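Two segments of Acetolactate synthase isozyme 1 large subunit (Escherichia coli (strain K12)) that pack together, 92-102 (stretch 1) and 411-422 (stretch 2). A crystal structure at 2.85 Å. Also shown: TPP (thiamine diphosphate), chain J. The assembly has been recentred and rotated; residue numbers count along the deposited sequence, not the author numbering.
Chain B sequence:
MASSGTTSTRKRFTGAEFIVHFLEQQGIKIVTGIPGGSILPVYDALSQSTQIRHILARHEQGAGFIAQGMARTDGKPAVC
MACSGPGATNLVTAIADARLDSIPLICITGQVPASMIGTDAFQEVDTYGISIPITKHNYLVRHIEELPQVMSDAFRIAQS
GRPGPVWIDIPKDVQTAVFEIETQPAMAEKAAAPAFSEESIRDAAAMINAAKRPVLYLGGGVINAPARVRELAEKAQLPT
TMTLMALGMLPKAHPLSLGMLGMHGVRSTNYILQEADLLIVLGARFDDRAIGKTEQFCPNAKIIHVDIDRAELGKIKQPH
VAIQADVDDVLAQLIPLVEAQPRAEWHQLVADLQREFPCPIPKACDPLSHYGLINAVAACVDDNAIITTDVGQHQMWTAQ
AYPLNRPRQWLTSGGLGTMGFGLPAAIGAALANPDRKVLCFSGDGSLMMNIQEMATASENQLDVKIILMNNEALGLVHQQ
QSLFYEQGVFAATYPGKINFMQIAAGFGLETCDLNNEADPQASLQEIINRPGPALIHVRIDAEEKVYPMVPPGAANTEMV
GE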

ATOM      1  N   VAL B  92      12.336   3.388  -7.985  1.00 44.24           N
ATOM      2  CA  VAL B  92      11.129   2.890  -8.658  1.00 43.38           C
ATOM      3  C   VAL B  92      10.381   1.841  -7.829  1.00 48.88           C
ATOM      4  O   VAL B  92       9.174   1.958  -7.605  1.00 48.45           O
ATOM      5  CB  VAL B  92      11.496   2.347 -10.047  1.00 39.67           C
ATOM      6  CG1 VAL B  92      10.318   1.622 -10.666  1.00 39.95           C
ATOM      7  CG2 VAL B  92      11.965   3.490 -10.935  1.00 41.89           C
ATOM      8  N   THR B  93      11.065   0.770  -7.411  1.00 49.48           N
ATOM      9  CA  THR B  93      10.353  -0.300  -6.713  1.00 43.47           C
ATOM     10  C   THR B  93       9.671   0.225  -5.451  1.00 43.88           C
ATOM     11  O   THR B  93       8.506  -0.090  -5.191  1.00 37.35           O
ATOM     12  CB  THR B  93      11.307  -1.439  -6.368  1.00 39.84           C
ATOM     13  OG1 THR B  93      11.874  -1.957  -7.572  1.00 43.79           O
ATOM     14  CG2 THR B  93      10.562  -2.564  -5.701  1.00 36.70           C
ATOM     15  N   ALA B  94      10.374   1.058  -4.677  1.00 43.50           N
ATOM     16  CA  ALA B  94       9.804   1.612  -3.449  1.00 35.72           C
ATOM     17  C   ALA B  94       8.572   2.448  -3.738  1.00 42.82           C
ATOM     18  O   ALA B  94       7.573   2.372  -3.004  1.00 37.97           O
ATOM     19  CB  ALA B  94      10.835   2.485  -2.757  1.00 31.50           C
ATOM     20  N   ILE B  95       8.634   3.272  -4.796  1.00 42.27           N
ATOM     21  CA  ILE B  95       7.487   4.100  -5.170  1.00 39.37           C
ATOM     22  C   ILE B  95       6.315   3.241  -5.674  1.00 41.36           C
ATOM     23  O   ILE B  95       5.197   3.402  -5.199  1.00 37.86           O
ATOM     24  CB  ILE B  95       7.940   5.225  -6.144  1.00 39.06           C
ATOM     25  CG1 ILE B  95       8.369   6.479  -5.398  1.00 41.22           C
ATOM     26  CG2 ILE B  95       6.819   5.650  -7.053  1.00 45.28           C
ATOM     27  CD1 ILE B  95       9.491   6.376  -4.443  1.00 55.19           C
ATOM     28  N   ALA B  96       6.551   2.280  -6.564  1.00 43.06           N
ATOM     29  CA  ALA B  96       5.471   1.418  -7.050  1.00 36.20           C
ATOM     30  C   ALA B  96       4.827   0.621  -5.911  1.00 40.03           C
ATOM     31  O   ALA B  96       3.592   0.480  -5.841  1.00 33.03           O
ATOM     32  CB  ALA B  96       5.997   0.470  -8.130  1.00 27.49           C
ATOM     33  N   ASP B  97       5.650   0.095  -5.008  1.00 39.02           N
ATOM     34  CA  ASP B  97       5.109  -0.537  -3.822  1.00 32.39           C
ATOM     35  C   ASP B  97       4.240   0.446  -3.060  1.00 36.28           C
ATOM     36  O   ASP B  97       3.166   0.081  -2.573  1.00 33.95           O
ATOM     37  CB  ASP B  97       6.224  -1.069  -2.928  1.00 42.00           C
ATOM     38  CG  ASP B  97       5.688  -1.843  -1.732  1.00 64.92           C
ATOM     39  OD1 ASP B  97       5.341  -3.036  -1.901  1.00 76.70           O
ATOM     40  OD2 ASP B  97       5.586  -1.250  -0.629  1.00 66.75           O
ATOM     41  N   ALA B  98       4.684   1.700  -2.932  1.00 41.95           N
ATOM     42  CA  ALA B  98       3.842   2.688  -2.257  1.00 37.52           C
ATOM     43  C   ALA B  98       2.510   2.861  -2.973  1.00 40.32           C
ATOM     44  O   ALA B  98       1.464   2.998  -2.326  1.00 46.15           O
ATOM     45  CB  ALA B  98       4.564   4.030  -2.153  1.00 36.11           C
ATOM     46  N   ARG B  99       2.530   2.846  -4.309  1.00 35.79           N
ATOM     47  CA  ARG B  99       1.310   3.033  -5.092  1.00 38.48           C
ATOM     48  C   ARG B  99       0.299   1.907  -4.866  1.00 35.57           C
ATOM     49  O   ARG B  99      -0.863   2.169  -4.527  1.00 30.43           O
ATOM     50  CB  ARG B  99       1.651   3.136  -6.577  1.00 46.02           C
ATOM     51  CG  ARG B  99       0.432   3.233  -7.467  1.00 43.63           C
ATOM     52  CD  ARG B  99      -0.254   4.541  -7.268  1.00 47.43           C
ATOM     53  NE  ARG B  99      -1.064   4.852  -8.434  1.00 50.30           N
ATOM     54  CZ  ARG B  99      -2.107   5.669  -8.420  1.00 50.23           C
ATOM     55  NH1 ARG B  99      -2.463   6.273  -7.295  1.00 58.10           N
ATOM     56  NH2 ARG B  99      -2.789   5.879  -9.532  1.00 45.22           N
ATOM     57  N   LEU B 100       0.717   0.646  -5.009  1.00 27.71           N
ATOM     58  CA  LEU B 100      -0.325  -0.370  -4.961  1.00 37.81           C
ATOM     59  C   LEU B 100      -0.874  -0.616  -3.555  1.00 40.97           C
ATOM     60  O   LEU B 100      -2.009  -1.105  -3.432  1.00 50.32           O
ATOM     61  CB  LEU B 100       0.166  -1.704  -5.512  1.00 33.15           C
ATOM     62  CG  LEU B 100       0.911  -1.820  -6.838  1.00 30.63           C
ATOM     63  CD1 LEU B 100       1.115  -3.300  -7.141  1.00 36.82           C
ATOM     64  CD2 LEU B 100       0.263  -1.129  -7.958  1.00 26.95           C
ATOM     65  N   ASP B 101      -0.151  -0.234  -2.500  1.00 32.92           N
ATOM     66  CA  ASP B 101      -0.654  -0.403  -1.136  1.00 32.05           C
ATOM     67  C   ASP B 101      -1.256   0.880  -0.571  1.00 38.48           C
ATOM     68  O   ASP B 101      -1.800   0.855   0.542  1.00 33.14           O
ATOM     69  CB  ASP B 101       0.458  -0.911  -0.209  1.00 36.82           C
ATOM     70  CG  ASP B 101       0.727  -2.408  -0.369  1.00 54.30           C
ATOM     71  OD1 ASP B 101       1.914  -2.827  -0.442  1.00 58.55           O
ATOM     72  OD2 ASP B 101      -0.249  -3.160  -0.501  1.00 64.37           O
ATOM     73  N   SER B 102      -1.244   1.969  -1.356  1.00 37.68           N
ATOM     74  CA  SER B 102      -1.888   3.243  -1.046  1.00 39.66           C
ATOM     75  C   SER B 102      -1.301   3.955   0.164  1.00 47.03           C
ATOM     76  O   SER B 102      -2.007   4.209   1.143  1.00 57.22           O
ATOM     77  CB  SER B 102      -3.396   3.048  -0.849  1.00 50.32           C
ATOM     78  OG  SER B 102      -4.011   2.386  -1.956  1.00 60.86           O
ATOM     79  N   LEU B 411       3.002  -4.046   9.431  1.00 50.61           N
ATOM     80  CA  LEU B 411       3.583  -3.434   8.240  1.00 36.39           C
ATOM     81  C   LEU B 411       4.016  -4.543   7.294  1.00 35.66           C
ATOM     82  O   LEU B 411       5.042  -5.196   7.521  1.00 52.58           O
ATOM     83  CB  LEU B 411       4.798  -2.563   8.579  1.00 42.94           C
ATOM     84  CG  LEU B 411       4.707  -1.069   8.918  1.00 50.13           C
ATOM     85  CD1 LEU B 411       3.734  -0.791  10.028  1.00 56.65           C
ATOM     86  CD2 LEU B 411       6.077  -0.505   9.266  1.00 53.18           C
ATOM     87  N   THR B 412       3.298  -4.714   6.200  1.00 46.76           N
ATOM     88  CA  THR B 412       3.685  -5.685   5.190  1.00 50.41           C
ATOM     89  C   THR B 412       3.427  -5.103   3.807  1.00 51.34           C
ATOM     90  O   THR B 412       2.620  -4.190   3.638  1.00 58.84           O
ATOM     91  CB  THR B 412       2.931  -7.007   5.355  1.00 47.87           C
ATOM     92  OG1 THR B 412       3.615  -8.047   4.641  1.00 51.59           O
ATOM     93  CG2 THR B 412       1.529  -6.888   4.840  1.00 36.48           C
ATOM     94  N   SER B 413       4.171  -5.598   2.828  1.00 50.53           N
ATOM     95  CA  SER B 413       3.995  -5.205   1.437  1.00 43.56           C
ATOM     96  C   SER B 413       3.031  -6.200   0.787  1.00 47.80           C
ATOM     97  O   SER B 413       3.386  -7.360   0.576  1.00 44.75           O
ATOM     98  CB  SER B 413       5.351  -5.172   0.741  1.00 42.31           C
ATOM     99  OG  SER B 413       5.227  -5.056  -0.658  1.00 44.61           O
ATOM    100  N   GLY B 414       1.797  -5.755   0.509  1.00 55.04           N
ATOM    101  CA  GLY B 414       0.739  -6.617  -0.016  1.00 57.85           C
ATOM    102  C   GLY B 414       0.384  -6.532  -1.496  1.00 48.33           C
ATOM    103  O   GLY B 414       0.168  -7.554  -2.162  1.00 33.80           O
ATOM    104  N   GLY B 415       0.199  -5.307  -1.978  1.00 44.88           N
ATOM    105  CA  GLY B 415      -0.147  -5.047  -3.352  1.00 30.50           C
ATOM    106  C   GLY B 415       0.950  -5.465  -4.294  1.00 30.15           C
ATOM    107  O   GLY B 415       0.764  -6.316  -5.160  1.00 57.27           O
ATOM    108  N   LEU B 416       2.114  -4.865  -4.135  1.00 45.03           N
ATOM    109  CA  LEU B 416       3.227  -5.223  -4.995  1.00 39.62           C
ATOM    110  C   LEU B 416       3.919  -6.477  -4.511  1.00 44.13           C
ATOM    111  O   LEU B 416       4.459  -7.231  -5.324  1.00 51.71           O
ATOM    112  CB  LEU B 416       4.217  -4.062  -5.063  1.00 41.49           C
ATOM    113  CG  LEU B 416       5.365  -4.308  -6.022  1.00 42.05           C
ATOM    114  CD1 LEU B 416       4.745  -4.522  -7.386  1.00 30.03           C
ATOM    115  CD2 LEU B 416       6.367  -3.126  -5.997  1.00 30.32           C
ATOM    116  N   GLY B 417       3.899  -6.716  -3.199  1.00 47.60           N
ATOM    117  CA  GLY B 417       4.498  -7.899  -2.621  1.00 41.35           C
ATOM    118  C   GLY B 417       5.983  -7.889  -2.879  1.00 40.04           C
ATOM    119  O   GLY B 417       6.507  -8.821  -3.487  1.00 49.47           O
ATOM    120  N   THR B 418       6.675  -6.860  -2.413  1.00 42.74           N
ATOM    121  CA  THR B 418       8.081  -6.638  -2.737  1.00 45.80           C
ATOM    122  C   THR B 418       8.960  -7.411  -1.759  1.00 55.57           C
ATOM    123  O   THR B 418       8.907  -7.163  -0.548  1.00 55.02           O
ATOM    124  CB  THR B 418       8.415  -5.145  -2.628  1.00 44.04           C
ATOM    125  OG1 THR B 418       7.374  -4.354  -3.213  1.00 55.91           O
ATOM    126  CG2 THR B 418       9.745  -4.818  -3.252  1.00 31.35           C
ATOM    127  N   MET B 419       9.783  -8.325  -2.267  1.00 52.69           N
ATOM    128  CA  MET B 419      10.860  -8.814  -1.422  1.00 35.99           C
ATOM    129  C   MET B 419      11.784  -7.662  -1.099  1.00 36.28           C
ATOM    130  O   MET B 419      12.013  -6.773  -1.933  1.00 40.69           O
ATOM    131  CB  MET B 419      11.642  -9.959  -2.068  1.00 43.78           C
ATOM    132  CG  MET B 419      10.765 -11.187  -2.376  1.00 59.89           C
ATOM    133  SD  MET B 419      11.655 -12.500  -3.239  1.00 59.69           S
ATOM    134  CE  MET B 419      13.138 -12.497  -2.203  1.00 37.02           C
ATOM    135  N   GLY B 420      12.249  -7.636   0.150  1.00 34.34           N
ATOM    136  CA  GLY B 420      13.136  -6.587   0.597  1.00 34.81           C
ATOM    137  C   GLY B 420      12.449  -5.452   1.314  1.00 34.49           C
ATOM    138  O   GLY B 420      13.131  -4.540   1.791  1.00 47.23           O
ATOM    139  N   PHE B 421      11.121  -5.483   1.406  1.00 34.66           N
ATOM    140  CA  PHE B 421      10.379  -4.420   2.081  1.00 42.83           C
ATOM    141  C   PHE B 421      10.680  -4.377   3.588  1.00 53.75           C
ATOM    142  O   PHE B 421      10.867  -3.293   4.173  1.00 47.45           O
ATOM    143  CB  PHE B 421       8.888  -4.629   1.813  1.00 32.88           C
ATOM    144  CG  PHE B 421       7.981  -3.881   2.746  1.00 33.05           C
ATOM    145  CD1 PHE B 421       7.519  -2.612   2.415  1.00 39.35           C
ATOM    146  CD2 PHE B 421       7.595  -4.431   3.953  1.00 33.72           C
ATOM    147  CE1 PHE B 421       6.687  -1.919   3.272  1.00 37.35           C
ATOM    148  CE2 PHE B 421       6.756  -3.749   4.804  1.00 34.04           C
ATOM    149  CZ  PHE B 421       6.295  -2.496   4.467  1.00 38.28           C
ATOM    150  N   GLY B 422      10.759  -5.545   4.220  1.00 60.59           N
ATOM    151  CA  GLY B 422      10.815  -5.689   5.662  1.00 53.39           C
ATOM    152  C   GLY B 422      11.883  -4.918   6.412  1.00 54.86           C
ATOM    153  O   GLY B 422      11.568  -4.146   7.318  1.00 51.98           O
TER
HETATM  154  N1' TPP J 602      11.527 -10.994  -6.914  1.00 31.71           N
HETATM  155  C2' TPP J 602      11.106  -9.952  -6.108  1.00 35.82           C
HETATM  156  CM2 TPP J 602      11.894  -8.679  -6.004  1.00 37.67           C
HETATM  157  N3' TPP J 602       9.946 -10.050  -5.382  1.00 36.20           N
HETATM  158  C4' TPP J 602       9.168 -11.171  -5.461  1.00 32.72           C
HETATM  159  N4' TPP J 602       8.048 -11.189  -4.739  1.00 30.60           N
HETATM  160  C5' TPP J 602       9.580 -12.232  -6.272  1.00 28.97           C
HETATM  161  C6' TPP J 602      10.767 -12.131  -6.992  1.00 23.86           C
HETATM  162  C7' TPP J 602       8.768 -13.509  -6.352  1.00 33.11           C
HETATM  163  N3  TPP J 602       8.804 -14.142  -5.061  1.00 34.84           N
HETATM  164  C2  TPP J 602       7.812 -13.981  -4.123  1.00 44.43           C
HETATM  165  S1  TPP J 602       8.067 -14.760  -2.755  1.00 45.41           S
HETATM  166  C5  TPP J 602       9.467 -15.348  -3.305  1.00 44.54           C
HETATM  167  C4  TPP J 602       9.785 -14.939  -4.577  1.00 34.90           C
HETATM  168  CM4 TPP J 602      11.035 -15.372  -5.264  1.00 44.18           C
HETATM  169  C6  TPP J 602      10.274 -16.247  -2.400  1.00 45.41           C
HETATM  170  C7  TPP J 602      10.512 -15.616  -1.029  1.00 50.63           C
HETATM  171  O7  TPP J 602      11.803 -15.987  -0.597  1.00 48.63           O
HETATM  172  PA  TPP J 602      12.220 -15.935   0.962  1.00 49.27           P
HETATM  173  O1A TPP J 602      12.761 -14.584   1.342  1.00 41.74           O
HETATM  174  O2A TPP J 602      13.244 -17.040   1.140  1.00 56.10           O
HETATM  175  O3A TPP J 602      10.888 -16.172   1.834  1.00 48.52           O
HETATM  176  PB  TPP J 602      10.344 -17.647   2.270  1.00 54.88           P
HETATM  177  O1B TPP J 602       9.610 -17.530   3.607  1.00 40.72           O
HETATM  178  O2B TPP J 602       9.413 -18.248   1.246  1.00 51.72           O
HETATM  179  O3B TPP J 602      11.514 -18.606   2.350  1.00 60.79           O

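Stretch 1 continues a helix that begins earlier in the chain and is kinked around Thr 93 and Ala 94; its side packs against the irregular segment 411-422, and the contact buries 425 Å² in total. The backbones come closest at Leu 100 and Gly 415, whose CA atoms lie 4.9 Å apart.

Two aspartates one helical turn apart, Asp 97 and Asp 101, make all the hydrogen bonds across the contact. Asp 97, with chi1 t, accepts through OD1 from two hydroxyls: Ser 413 OG, at a very short 2.4 Å, and Thr 418 OG1, at 2.8 Å. Ser 413 OG in turn accepts from the backbone N of Thr 418 (2.9 Å, nearly linear), so the serine both anchors the loop to the helix and ties together two of the loop's own residues. The other oxygen of Asp 97, OD2, lies 3.9 Å from CD1 of Phe 421 and is hydrogen-bonded elsewhere in the structure.

Across this contact Asp 101 takes its hydrogen bonds from backbone amides; its OD1 is also bonded elsewhere in the structure. Successive amides supply donors for the buried acid, Gly 414 N to Asp 101 OD1 at 3.1 Å and Gly 415 N to Asp 101 OD2 at 2.6 Å. Glycine suits position 415 sterically: an ideal CB there would sit 2.8 Å from Leu 100 CB, a clash, and 3.1 Å from Asp 101 OD2.

Apolar contacts lie beside these bonds. Leu 416 points toward the helix and has the largest covered area of any residue, 83 Å². Leu 416 CD2 lies 4.2 Å from Ala 96 CB and packs against the backbone at Asp 97 N (3.4 Å); Leu 416 CB lies 3.8 Å from Leu 100 CD1. Near the start of stretch 1, the methyls Thr 93 CG2 and Thr 418 CG2 touch at 3.4 Å, so Thr 418 contributes both a hydroxyl and a methyl to the contact. Beyond the helix contact, Gly 417, whose positive phi favours glycine, accepts a hydrogen bond through its O from thiamine diphosphate N4' (3.1 Å).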